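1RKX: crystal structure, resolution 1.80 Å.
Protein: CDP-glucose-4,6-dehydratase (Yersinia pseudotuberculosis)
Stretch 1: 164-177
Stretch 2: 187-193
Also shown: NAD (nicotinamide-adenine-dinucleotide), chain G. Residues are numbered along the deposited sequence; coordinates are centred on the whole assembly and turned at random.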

# COMPACT_ATOMS: atom_id res chain seq x y z
N ALA C 164 12.08 17.99 2.51
CA ALA C 164 13.52 17.90 2.20
C ALA C 164 13.81 16.58 1.49
O ALA C 164 14.67 16.53 0.60
N GLU C 165 13.08 15.53 1.86
CA GLU C 165 13.24 14.23 1.22
C GLU C 165 12.78 14.34 -0.23
O GLU C 165 13.47 13.89 -1.14
N LEU C 166 11.61 14.94 -0.45
CA LEU C 166 11.11 15.12 -1.81
C LEU C 166 12.11 15.92 -2.65
O LEU C 166 12.43 15.53 -3.77
N VAL C 167 12.58 17.04 -2.10
CA VAL C 167 13.55 17.89 -2.80
C VAL C 167 14.78 17.10 -3.24
O VAL C 167 15.21 17.20 -4.38
N THR C 168 15.33 16.32 -2.32
CA THR C 168 16.52 15.53 -2.62
C THR C 168 16.22 14.52 -3.72
O THR C 168 17.03 14.33 -4.62
N SER C 169 15.05 13.90 -3.65
CA SER C 169 14.66 12.92 -4.66
C SER C 169 14.58 13.55 -6.06
O SER C 169 15.06 12.98 -7.04
N SER C 170 13.97 14.73 -6.14
CA SER C 170 13.85 15.40 -7.43
C SER C 170 15.19 15.88 -7.96
O SER C 170 15.47 15.74 -9.15
N TYR C 171 16.02 16.46 -7.09
CA TYR C 171 17.33 16.93 -7.53
C TYR C 171 18.15 15.77 -8.07
O TYR C 171 18.83 15.89 -9.08
N ARG C 172 18.08 14.63 -7.38
CA ARG C 172 18.82 13.45 -7.81
C ARG C 172 18.32 12.98 -9.17
O ARG C 172 19.11 12.75 -10.09
N ASN C 173 17.01 12.83 -9.30
CA ASN C 173 16.41 12.38 -10.55
C ASN C 173 16.66 13.32 -11.72
O ASN C 173 16.90 12.88 -12.85
N SER C 174 16.60 14.62 -11.44
CA SER C 174 16.78 15.63 -12.47
C SER C 174 18.22 16.01 -12.80
O SER C 174 18.56 16.21 -13.96
N PHE C 175 19.06 16.12 -11.78
CA PHE C 175 20.44 16.56 -11.99
C PHE C 175 21.57 15.60 -11.62
O PHE C 175 22.71 15.79 -12.06
N PHE C 176 21.28 14.59 -10.81
CA PHE C 176 22.30 13.63 -10.41
C PHE C 176 21.77 12.22 -10.66
O PHE C 176 21.97 11.31 -9.86
N ASN C 177 21.07 12.07 -11.78
CA ASN C 177 20.46 10.80 -12.15
C ASN C 177 21.49 9.68 -12.30
O ASN C 177 22.54 9.87 -12.91
N ALA C 187 26.84 10.97 -6.18
CA ALA C 187 25.94 9.99 -5.59
C ALA C 187 25.27 10.66 -4.39
O ALA C 187 25.91 10.94 -3.39
N VAL C 188 23.97 10.92 -4.51
CA VAL C 188 23.21 11.61 -3.47
C VAL C 188 22.24 10.72 -2.68
O VAL C 188 21.44 10.00 -3.26
N ALA C 189 22.32 10.80 -1.36
CA ALA C 189 21.46 9.99 -0.50
C ALA C 189 20.91 10.79 0.68
O ALA C 189 21.41 11.87 1.00
N THR C 190 19.86 10.26 1.30
CA THR C 190 19.30 10.89 2.49
C THR C 190 19.40 9.86 3.60
O THR C 190 19.37 8.65 3.35
N VAL C 191 19.55 10.34 4.83
CA VAL C 191 19.64 9.45 5.98
C VAL C 191 18.60 9.87 7.01
O VAL C 191 18.44 11.05 7.32
N ARG C 192 17.90 8.88 7.54
CA ARG C 192 16.82 9.12 8.49
C ARG C 192 17.11 8.46 9.84
O ARG C 192 17.27 7.24 9.91
N ALA C 193 17.16 9.27 10.89
CA ALA C 193 17.44 8.77 12.23
C ALA C 193 16.91 9.75 13.26
O ALA C 193 16.73 10.94 12.97

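The most unusual feature of this contact is a buried carboxylate, that of E165, which gathers three hydrogen bonds from two side chains of the neighbouring strand. R192 approaches it side-on, through NE and NH2: NE of R192 donates to OE2 of E165 at 2.9 Å, and NH2 of R192 donates to OE1 of E165, also at 2.9 Å, so that a two-pronged salt bridge forms with the carboxylate at the edge of the guanidinium, near its plane. The hydroxyl OG1 of T190 adds a third bond to OE1 of E165, at 2.8 Å. The CA-to-CB bonds of E165 and R192 both point sideways, and it is the ends of the side chains that come together. E165 curls through m for chi1 and chi2, whereas R192 leaves the backbone in m and then extends with chi2 and chi3 both t.

The helix, 164-175, and the strand of the second stretch run nearly antiparallel, at 166°, with their axes 8.9 Å apart at closest approach. On the strand, V188 and T190 point toward the helix, while A187, A189 and V191 point away, the alternation expected of an extended chain. From the helix, T168 and R172 point toward the strand, one turn apart, and F176 does so just beyond the helix end.

Apolar packing centres on V188 (chi1 t), which has the largest area covered across the contact. Its CG1 lies 3.6 Å from CG2 of T168, and its CG2 lies 3.7 Å from CD1 of F176 (chi1 m), whose ring is met obliquely. T168, in the m rotamer, turns its methyl to the strand, where CG2 of T168 also meets CG2 of T190 at 3.5 Å. Its hydroxyl is turned back to the helix, OG1 of T168 donating to O of A164 at 2.9 Å. T190 adopts p, which lets it offer its methyl to T168 and its hydroxyl to E165.

R172 extends with chi1 and chi2 t before bending at chi3 (p), and its NH1 donates to the backbone O of V188 at 2.9 Å. The same NH1 of R172 donates to water 1 at 2.9 Å, and this water in turn donates to OG1 of T190 at 2.7 Å, linking the arginine to the carboxylate cluster through the threonine hydroxyl. Water 2 joins the backbones beside F176, accepting from N of V188 and donating to O of F176, each at 2.9 Å. Beyond the packed residues, O of A193 lies 3.1 Å from C5N of NAD, placing the end of the second stretch beside the nicotinamide.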

# COMPACT_ATOMS: atom_id res chain seq x y z
CB ALA C 164 14.35 18.01 3.48
CB GLU C 165 12.41 13.16 1.95
CG GLU C 165 13.04 12.60 3.23
CD GLU C 165 14.23 11.68 2.96
OE1 GLU C 165 14.41 11.23 1.81
OE2 GLU C 165 14.98 11.38 3.91
CB LEU C 166 9.75 15.83 -1.79
CG LEU C 166 8.52 14.91 -1.90
CD1 LEU C 166 8.43 14.00 -0.68
CD2 LEU C 166 7.26 15.76 -2.03
CB VAL C 167 14.02 19.07 -1.90
CG1 VAL C 167 15.26 19.75 -2.52
CG2 VAL C 167 12.89 20.09 -1.75
CB THR C 168 17.05 14.80 -1.38
OG1 THR C 168 17.27 15.74 -0.32
CG2 THR C 168 18.39 14.11 -1.70
CB SER C 169 13.30 12.32 -4.29
OG SER C 169 12.86 11.42 -5.29
CB SER C 170 12.89 16.60 -7.35
OG SER C 170 12.82 17.26 -8.61
CB TYR C 171 18.08 17.63 -6.40
CG TYR C 171 18.08 19.14 -6.52
CD1 TYR C 171 16.95 19.89 -6.18
CD2 TYR C 171 19.19 19.82 -7.03
CE1 TYR C 171 16.92 21.27 -6.35
CE2 TYR C 171 19.17 21.20 -7.20
CZ TYR C 171 18.04 21.92 -6.86
OH TYR C 171 18.03 23.29 -7.04
CB ARG C 172 18.66 12.31 -6.79
CG ARG C 172 19.36 11.01 -7.17
CD ARG C 172 19.34 10.01 -6.02
NE ARG C 172 17.98 9.75 -5.56
CZ ARG C 172 17.63 9.66 -4.28
NH1 ARG C 172 18.53 9.80 -3.31
NH2 ARG C 172 16.36 9.43 -3.97
CB ASN C 173 14.90 12.20 -10.38
CG ASN C 173 14.54 10.94 -9.63
OD1 ASN C 173 13.42 10.78 -9.16
ND2 ASN C 173 15.50 10.02 -9.52
CB SER C 174 16.02 16.90 -12.08
OG SER C 174 14.67 16.63 -11.77
CB PHE C 175 20.64 17.89 -11.28
CG PHE C 175 19.53 18.88 -11.52
CD1 PHE C 175 18.69 19.28 -10.47
CD2 PHE C 175 19.30 19.40 -12.79
CE1 PHE C 175 17.65 20.18 -10.70
CE2 PHE C 175 18.26 20.30 -13.03
CZ PHE C 175 17.43 20.69 -11.97
CB PHE C 176 22.63 13.78 -8.92
CG PHE C 176 22.98 15.19 -8.51
CD1 PHE C 176 22.18 15.89 -7.61
CD2 PHE C 176 24.13 15.82 -9.01
CE1 PHE C 176 22.51 17.19 -7.20
CE2 PHE C 176 24.47 17.11 -8.61
CZ PHE C 176 23.66 17.80 -7.71
CB ASN C 177 19.67 10.95 -13.45
CG ASN C 177 18.79 9.75 -13.74
OD1 ASN C 177 19.29 8.64 -13.94
ND2 ASN C 177 17.48 9.96 -13.76
CB ALA C 187 26.72 8.75 -5.14
CB VAL C 188 22.39 12.76 -4.09
CG1 VAL C 188 21.70 13.57 -2.99
CG2 VAL C 188 23.31 13.65 -4.93
CB ALA C 189 22.24 8.79 0.03
CB THR C 190 17.81 11.31 2.31
OG1 THR C 190 17.03 10.19 1.86
CG2 THR C 190 17.70 12.46 1.31
CB VAL C 191 21.07 9.45 6.59
CG1 VAL C 191 22.04 8.81 5.61
CG2 VAL C 191 21.52 10.86 6.93
CB ARG C 192 15.52 8.57 7.89
CG ARG C 192 15.29 9.09 6.46
CD ARG C 192 14.35 8.19 5.65
NE ARG C 192 14.25 8.64 4.26
CZ ARG C 192 13.62 7.98 3.30
NH1 ARG C 192 13.03 6.83 3.57
NH2 ARG C 192 13.57 8.48 2.07
CB ALA C 193 18.94 8.58 12.41
PA NAD G . 21.60 21.09 16.76
O1A NAD G . 20.62 22.18 17.01
O2A NAD G . 22.58 20.79 17.84
O5B NAD G . 22.42 21.38 15.41
C5B NAD G . 21.78 22.10 14.33
C4B NAD G . 22.82 22.78 13.43
O4B NAD G . 21.99 23.45 12.46
C3B NAD G . 23.60 23.87 14.14
O3B NAD G . 25.00 23.65 13.84
C2B NAD G . 23.02 25.14 13.55
O2B NAD G . 23.95 26.26 13.58
C1B NAD G . 22.62 24.68 12.18
N9A NAD G . 21.65 25.57 11.55
C8A NAD G . 20.34 25.75 11.88
N7A NAD G . 19.72 26.65 11.12
C5A NAD G . 20.70 27.08 10.25
C6A NAD G . 20.67 28.03 9.21
N6A NAD G . 19.64 28.75 8.83
N1A NAD G . 21.84 28.23 8.51
C2A NAD G . 22.94 27.50 8.88
N3A NAD G . 23.08 26.60 9.83
C4A NAD G . 21.90 26.42 10.49
O3 NAD G . 20.80 19.81 16.38
PN NAD G . 21.31 18.29 16.02
O1N NAD G . 20.73 17.46 17.08
O2N NAD G . 22.79 18.29 16.01
O5D NAD G . 20.59 18.00 14.64
C5D NAD G . 21.44 17.76 13.51
C4D NAD G . 20.59 17.41 12.30
O4D NAD G . 19.96 16.13 12.64
C3D NAD G . 19.43 18.32 11.93
O3D NAD G . 19.22 18.23 10.50
C2D NAD G . 18.27 17.69 12.69
O2D NAD G . 17.01 18.08 12.12
C1D NAD G . 18.57 16.23 12.50
N1N NAD G . 17.89 15.39 13.48
C2N NAD G . 18.32 15.28 14.81
C3N NAD G . 17.65 14.34 15.77
C7N NAD G . 18.20 14.25 17.13
O7N NAD G . 17.64 13.45 17.90
N7N NAD G . 19.25 14.97 17.56
C4N NAD G . 16.39 13.63 15.31
C5N NAD G . 16.06 13.88 13.88
C6N NAD G . 16.73 14.66 13.06
O HOH W 1 16.93 9.95 -0.84
O HOH W 2 22.84 10.65 -7.12